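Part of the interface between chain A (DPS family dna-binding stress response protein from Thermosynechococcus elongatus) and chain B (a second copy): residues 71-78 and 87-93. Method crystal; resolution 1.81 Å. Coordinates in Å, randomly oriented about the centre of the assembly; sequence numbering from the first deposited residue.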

# COMPACT_ATOMS: atom_id res chain seq x y z
N GLY A 71 34.36 -17.21 -0.04
CA GLY A 71 34.28 -18.50 -0.71
C GLY A 71 33.33 -18.43 -1.88
O GLY A 71 32.96 -17.34 -2.35
N GLN A 72 32.93 -19.59 -2.39
CA GLN A 72 31.90 -19.66 -3.41
C GLN A 72 30.80 -20.63 -3.03
O GLN A 72 31.05 -21.67 -2.41
CB GLN A 72 32.48 -20.03 -4.76
CG GLN A 72 33.24 -18.92 -5.46
CD GLN A 72 33.65 -19.34 -6.86
OE1 GLN A 72 33.35 -20.44 -7.31
NE2 GLN A 72 34.36 -18.46 -7.54
N PRO A 73 29.55 -20.31 -3.42
CA PRO A 73 28.47 -21.25 -3.16
C PRO A 73 28.49 -22.39 -4.18
O PRO A 73 29.28 -22.35 -5.13
CB PRO A 73 27.21 -20.39 -3.36
CG PRO A 73 27.62 -19.39 -4.40
CD PRO A 73 29.08 -19.10 -4.13
N VAL A 74 27.64 -23.39 -3.96
CA VAL A 74 27.31 -24.33 -5.04
C VAL A 74 26.59 -23.49 -6.08
O VAL A 74 25.79 -22.61 -5.72
CB VAL A 74 26.36 -25.45 -4.56
CG1 VAL A 74 26.16 -26.48 -5.66
CG2 VAL A 74 26.89 -26.13 -3.30
N ALA A 75 26.88 -23.72 -7.35
CA ALA A 75 26.30 -22.87 -8.41
C ALA A 75 25.98 -23.63 -9.71
O ALA A 75 25.00 -23.31 -10.40
CB ALA A 75 27.21 -21.68 -8.71
N ASP A 76 26.81 -24.60 -10.05
CA ASP A 76 26.57 -25.43 -11.22
C ASP A 76 25.36 -26.32 -10.94
O ASP A 76 25.37 -27.06 -9.96
CB ASP A 76 27.82 -26.26 -11.51
CG ASP A 76 29.04 -25.40 -11.84
OD1 ASP A 76 30.13 -25.99 -12.06
OD2 ASP A 76 28.94 -24.16 -11.88
N PRO A 77 24.29 -26.22 -11.74
CA PRO A 77 23.10 -27.05 -11.45
C PRO A 77 23.37 -28.54 -11.26
O PRO A 77 22.70 -29.16 -10.43
CB PRO A 77 22.18 -26.79 -12.65
CG PRO A 77 22.52 -25.36 -13.03
CD PRO A 77 24.04 -25.32 -12.89
N ALA A 78 24.33 -29.10 -11.99
CA ALA A 78 24.71 -30.51 -11.86
C ALA A 78 25.29 -30.87 -10.48
O ALA A 78 25.28 -32.04 -10.10
CB ALA A 78 25.69 -30.91 -12.97
N THR B 87 21.70 -25.78 -21.46
CA THR B 87 22.97 -26.21 -20.88
C THR B 87 23.05 -25.76 -19.43
O THR B 87 22.98 -24.54 -19.15
CB THR B 87 24.13 -25.57 -21.64
OG1 THR B 87 24.11 -26.04 -22.98
CG2 THR B 87 25.47 -25.90 -20.98
N PRO B 88 23.20 -26.71 -18.49
CA PRO B 88 23.44 -26.29 -17.12
C PRO B 88 24.84 -25.69 -17.04
O PRO B 88 25.78 -26.25 -17.61
CB PRO B 88 23.36 -27.59 -16.31
CG PRO B 88 23.66 -28.66 -17.28
CD PRO B 88 23.17 -28.18 -18.62
N SER B 89 24.97 -24.54 -16.38
CA SER B 89 26.26 -23.85 -16.31
C SER B 89 27.27 -24.70 -15.55
O SER B 89 26.94 -25.31 -14.53
CB SER B 89 26.11 -22.47 -15.65
OG SER B 89 27.28 -21.68 -15.81
N SER B 90 28.50 -24.73 -16.06
CA SER B 90 29.56 -25.49 -15.41
C SER B 90 30.87 -24.72 -15.35
O SER B 90 31.28 -24.08 -16.32
CB SER B 90 29.76 -26.85 -16.09
OG SER B 90 30.22 -26.66 -17.41
N GLY B 91 31.49 -24.76 -14.18
CA GLY B 91 32.83 -24.25 -13.99
C GLY B 91 32.94 -22.76 -13.79
O GLY B 91 31.94 -22.02 -13.81
N GLN B 92 34.17 -22.30 -13.60
CA GLN B 92 34.43 -20.88 -13.42
C GLN B 92 34.31 -20.16 -14.75
O GLN B 92 34.92 -20.57 -15.75
CB GLN B 92 35.84 -20.66 -12.84
CG GLN B 92 36.12 -21.39 -11.52
CD GLN B 92 35.35 -20.81 -10.34
OE1 GLN B 92 34.99 -19.63 -10.32
NE2 GLN B 92 35.11 -21.64 -9.33
N LEU B 93 33.52 -19.09 -14.77
CA LEU B 93 33.26 -18.30 -15.97
C LEU B 93 33.57 -16.83 -15.73
O LEU B 93 33.39 -16.33 -14.63
CB LEU B 93 31.79 -18.39 -16.35
CG LEU B 93 31.19 -19.41 -17.33
CD1 LEU B 93 32.03 -20.65 -17.55
CD2 LEU B 93 29.79 -19.77 -16.87
O HOH W 1 26.01 -27.81 -14.14

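The shortest direct hydrogen bond between the stretches joins a carboxylate to a backbone amide. B:Gly91 N donates a hydrogen bond to A:Asp76 OD1 across 2.8 Å, and with an N-H...O angle of 176° it is almost perfectly linear. The CA-to-CB bond of A:Asp76 runs sideways to the partner loop; its m rotamer then brings the carboxylate closer, so that OD1 meets the amide while OD2 is hydrogen-bonded elsewhere in the structure. An aspartate suits this place because its short side chain offers two acceptors that can serve different donors. Glycine suits the other side: B:Gly91 has a phi of 81°, a value that by itself favours this residue. A CB here would point away from chain A, so the backbone conformation, rather than lack of room at the contact, is the evident argument for glycine.

The second polar element is a reciprocal amide pair. B:Gln92 NE2 donates to A:Gln72 OE1 at 2.9 Å, and A:Gln72 NE2 donates back to B:Gln92 OE1 at 3.1 Å, both with angles of 164°. Glutamine can do this because each amide carries a donor and an acceptor side by side. The two side chains arrive differently: A:Gln72 points toward chain B and extends through chi1 m and chi2 t, whereas B:Gln92 leaves its backbone sideways and folds through m and m to bring its amide within reach.

Between A:Asp76 and A:Ala78, the focus is a single backbone carbonyl, B:Ser89 O. B:Ser89 O receives a CA-H...O contact from A:Asp76 CA at 3.3 Å, with an angle at the hydrogen of 127°, and lies equally close, 3.3 Å, to A:Pro77 CD. A water completes the arrangement, donating to B:Ser89 O at 2.7 Å and accepting from A:Ala78 N at 3.0 Å, thus linking two backbone groups through one molecule. B:Ser89 is buried, yet its OG is satisfied elsewhere in the structure; toward this loop it is the carbonyl that does the work.

Apolar packing is modest. A:Pro77 and B:Pro88 both point toward the opposing stretch and meet at 3.9 Å between A:Pro77 CB and B:Pro88 CB, two compact rings that add nonpolar surface without an amide proton to satisfy. The loops run roughly antiparallel, 158° apart, and bury 298 Å² in total. The rule to read here is economical: without regular secondary structure on either side, a carboxylate-amide bond, a paired glutamine clasp, a water bridge and one proline contact join the loops.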